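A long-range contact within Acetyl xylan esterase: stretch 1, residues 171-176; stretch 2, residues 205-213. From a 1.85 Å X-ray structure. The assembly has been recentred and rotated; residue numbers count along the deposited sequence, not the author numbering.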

# COMPACT_ATOMS: atom_id res chain seq x y z
N PRO A 171 -5.53 5.01 6.56
CA PRO A 171 -6.95 5.34 6.60
C PRO A 171 -7.73 4.37 5.72
O PRO A 171 -7.58 4.39 4.49
N VAL A 172 -8.55 3.53 6.33
CA VAL A 172 -9.13 2.40 5.60
C VAL A 172 -10.65 2.34 5.74
O VAL A 172 -11.30 1.49 5.12
N ASP A 173 -11.22 3.23 6.55
CA ASP A 173 -12.63 3.19 6.92
C ASP A 173 -13.13 4.64 6.93
O ASP A 173 -13.36 5.26 7.98
N MET A 174 -13.30 5.22 5.74
CA MET A 174 -13.59 6.64 5.65
C MET A 174 -15.01 6.98 6.06
O MET A 174 -15.31 8.17 6.26
N ALA A 175 -15.88 5.98 6.23
CA ALA A 175 -17.19 6.23 6.83
C ALA A 175 -17.07 6.65 8.29
O ALA A 175 -18.00 7.25 8.84
N HIS A 176 -15.93 6.37 8.92
CA HIS A 176 -15.76 6.58 10.35
C HIS A 176 -14.45 7.30 10.64
O HIS A 176 -13.71 6.93 11.56
N TRP A 205 -19.26 6.54 -2.91
CA TRP A 205 -17.84 6.85 -3.05
C TRP A 205 -17.07 6.44 -1.80
O TRP A 205 -16.00 5.82 -1.89
N VAL A 206 -17.61 6.76 -0.62
CA VAL A 206 -16.91 6.44 0.62
C VAL A 206 -16.73 4.93 0.75
O VAL A 206 -15.68 4.46 1.21
N LYS A 207 -17.74 4.16 0.35
CA LYS A 207 -17.61 2.71 0.43
C LYS A 207 -16.51 2.21 -0.50
O LYS A 207 -15.73 1.32 -0.13
N LEU A 208 -16.42 2.78 -1.70
CA LEU A 208 -15.52 2.27 -2.73
C LEU A 208 -14.08 2.76 -2.57
O LEU A 208 -13.21 2.27 -3.29
N ILE A 209 -13.81 3.72 -1.68
CA ILE A 209 -12.44 4.06 -1.34
C ILE A 209 -12.00 3.42 -0.03
O ILE A 209 -10.86 3.64 0.41
N SER A 210 -12.86 2.64 0.62
CA SER A 210 -12.57 2.11 1.95
C SER A 210 -12.39 0.61 1.87
O SER A 210 -13.38 -0.14 1.80
N PRO A 211 -11.15 0.10 1.89
CA PRO A 211 -10.93 -1.34 1.70
C PRO A 211 -11.52 -2.20 2.82
O PRO A 211 -11.68 -3.41 2.63
N ILE A 212 -11.84 -1.61 3.97
CA ILE A 212 -12.46 -2.36 5.06
C ILE A 212 -13.73 -3.04 4.59
O ILE A 212 -14.15 -4.06 5.15
N ASN A 213 -14.36 -2.51 3.54
CA ASN A 213 -15.64 -3.03 3.10
C ASN A 213 -15.55 -4.33 2.30
O ASN A 213 -16.58 -4.96 2.07

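The apolar centre of this contact is built around Met174, whose CA-to-CB bond points toward the second stretch. Its chi1 of -98° lies between the standard wells, while chi2 and chi3 are both p, so the thioether chain is folded rather than extended. Folded this way, it runs along Ile209: Met174 CG lies 4.0 Å from Ile209 CD1, and the terminal methyl Met174 CE comes within 3.4 Å of the backbone oxygen Ile209 O. Ile209 leaves its backbone sideways, but with chi1 p and chi2 t the end of its side chain comes nearer to the first stretch.

Val206, on the helix, also points in. Its chi1 is t, and one methyl serves two neighbours: Val206 CG1 is 4.0 Å from Met174 CB and 4.0 Å from Ala175 CB. The same methyl packs on backbone, with Val206 CG1 3.4 Å from Ala175 N. Ala175 contributes its CB and its backbone nitrogen, at the margin of the contact.

A second apolar patch forms around Val172, an m rotamer directed sideways. Val172 CB sits 4.0 Å from Pro211 CG, whose ring has a C-gamma endo pucker. Much of the packing here is side chain against carbonyl: Val172 O lies 3.3 Å from Pro211 CD and 3.3 Å from Ile212 CG2. Ile212 points in with chi1 and chi2 both t, and its CG2 also approaches the carboxylate, 3.7 Å from Asp173 OD1. The carbonyl has a polar partner as well, a weak hydrogen bond from Ile212 N to Val172 O at 3.4 Å.

The stronger polar link is made by Ser210, whose CA lies 5.0 Å from Val172 CA, the closest CA pair of the contact. Its m rotamer directs the hydroxyl inward to do two jobs: Ser210 OG accepts a hydrogen bond from Met174 N at 3.1 Å and donates one to Val206 O at 2.6 Å. A single buried hydroxyl thus ties the loop to the helix while satisfying a backbone NH and a carbonyl.

Asp173, chi1 t, uses OD2 within its own stretch, where His176 ND1 donates to Asp173 OD2 at 2.7 Å, while its OD1 stays beside Ile212 CG2; His176 N also bonds to Asp173 O at 3.0 Å, so side chain and backbone together brace the turn. Lys207, all t, points away from the contact. The rule to read here is economical: apolar side-chain pairs at about 4.0 Å combine with carbon atoms packed on backbone, around one serine clasp.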

# COMPACT_ATOMS: atom_id res chain seq x y z
CB PRO A 171 -7.01 6.77 6.07
CG PRO A 171 -5.87 6.85 5.12
CD PRO A 171 -4.78 5.95 5.68
CB VAL A 172 -8.51 1.08 6.09
CG1 VAL A 172 -7.02 1.03 5.81
CG2 VAL A 172 -8.78 0.87 7.59
CB ASP A 173 -12.82 2.50 8.28
CG ASP A 173 -14.27 2.36 8.69
OD1 ASP A 173 -15.16 2.44 7.82
OD2 ASP A 173 -14.53 2.17 9.89
CB MET A 174 -13.31 7.14 4.23
CG MET A 174 -11.95 7.80 4.08
SD MET A 174 -10.56 6.74 4.54
CE MET A 174 -10.48 5.64 3.12
CB ALA A 175 -18.07 4.98 6.72
CB HIS A 176 -15.81 5.26 11.11
CG HIS A 176 -17.02 4.44 10.82
ND1 HIS A 176 -16.95 3.13 10.39
CD2 HIS A 176 -18.34 4.75 10.88
CE1 HIS A 176 -18.18 2.67 10.21
NE2 HIS A 176 -19.04 3.63 10.50
CB TRP A 205 -17.65 8.35 -3.33
CG TRP A 205 -17.84 8.71 -4.77
CD1 TRP A 205 -18.92 9.34 -5.33
CD2 TRP A 205 -16.92 8.46 -5.84
NE1 TRP A 205 -18.73 9.49 -6.68
CE2 TRP A 205 -17.51 8.96 -7.02
CE3 TRP A 205 -15.66 7.85 -5.93
CZ2 TRP A 205 -16.89 8.89 -8.26
CZ3 TRP A 205 -15.04 7.78 -7.16
CH2 TRP A 205 -15.66 8.29 -8.31
CB VAL A 206 -17.65 7.02 1.83
CG1 VAL A 206 -17.06 6.48 3.13
CG2 VAL A 206 -17.59 8.54 1.81
CB LYS A 207 -18.93 2.02 0.09
CG LYS A 207 -18.88 0.50 0.29
CD LYS A 207 -20.15 -0.21 -0.15
CE LYS A 207 -20.12 -1.67 0.29
NZ LYS A 207 -21.17 -2.50 -0.34
CB LEU A 208 -16.03 2.66 -4.12
CG LEU A 208 -17.36 2.01 -4.53
CD1 LEU A 208 -17.78 2.46 -5.90
CD2 LEU A 208 -17.24 0.48 -4.46
CB ILE A 209 -12.22 5.59 -1.26
CG1 ILE A 209 -13.08 6.21 -0.15
CG2 ILE A 209 -12.51 6.23 -2.61
CD1 ILE A 209 -12.71 7.64 0.17
CB SER A 210 -13.69 2.47 2.93
OG SER A 210 -13.85 3.88 3.02
CB PRO A 211 -9.40 -1.47 1.63
CG PRO A 211 -8.88 -0.28 2.39
CD PRO A 211 -9.90 0.83 2.19
CB ILE A 212 -12.72 -1.41 6.25
CG1 ILE A 212 -13.01 -2.20 7.52
CG2 ILE A 212 -13.86 -0.45 5.93
CD1 ILE A 212 -13.00 -1.34 8.78
CB ASN A 213 -16.37 -2.00 2.24
CG ASN A 213 -16.86 -0.81 3.03
OD1 ASN A 213 -16.57 0.33 2.69
ND2 ASN A 213 -17.61 -1.07 4.10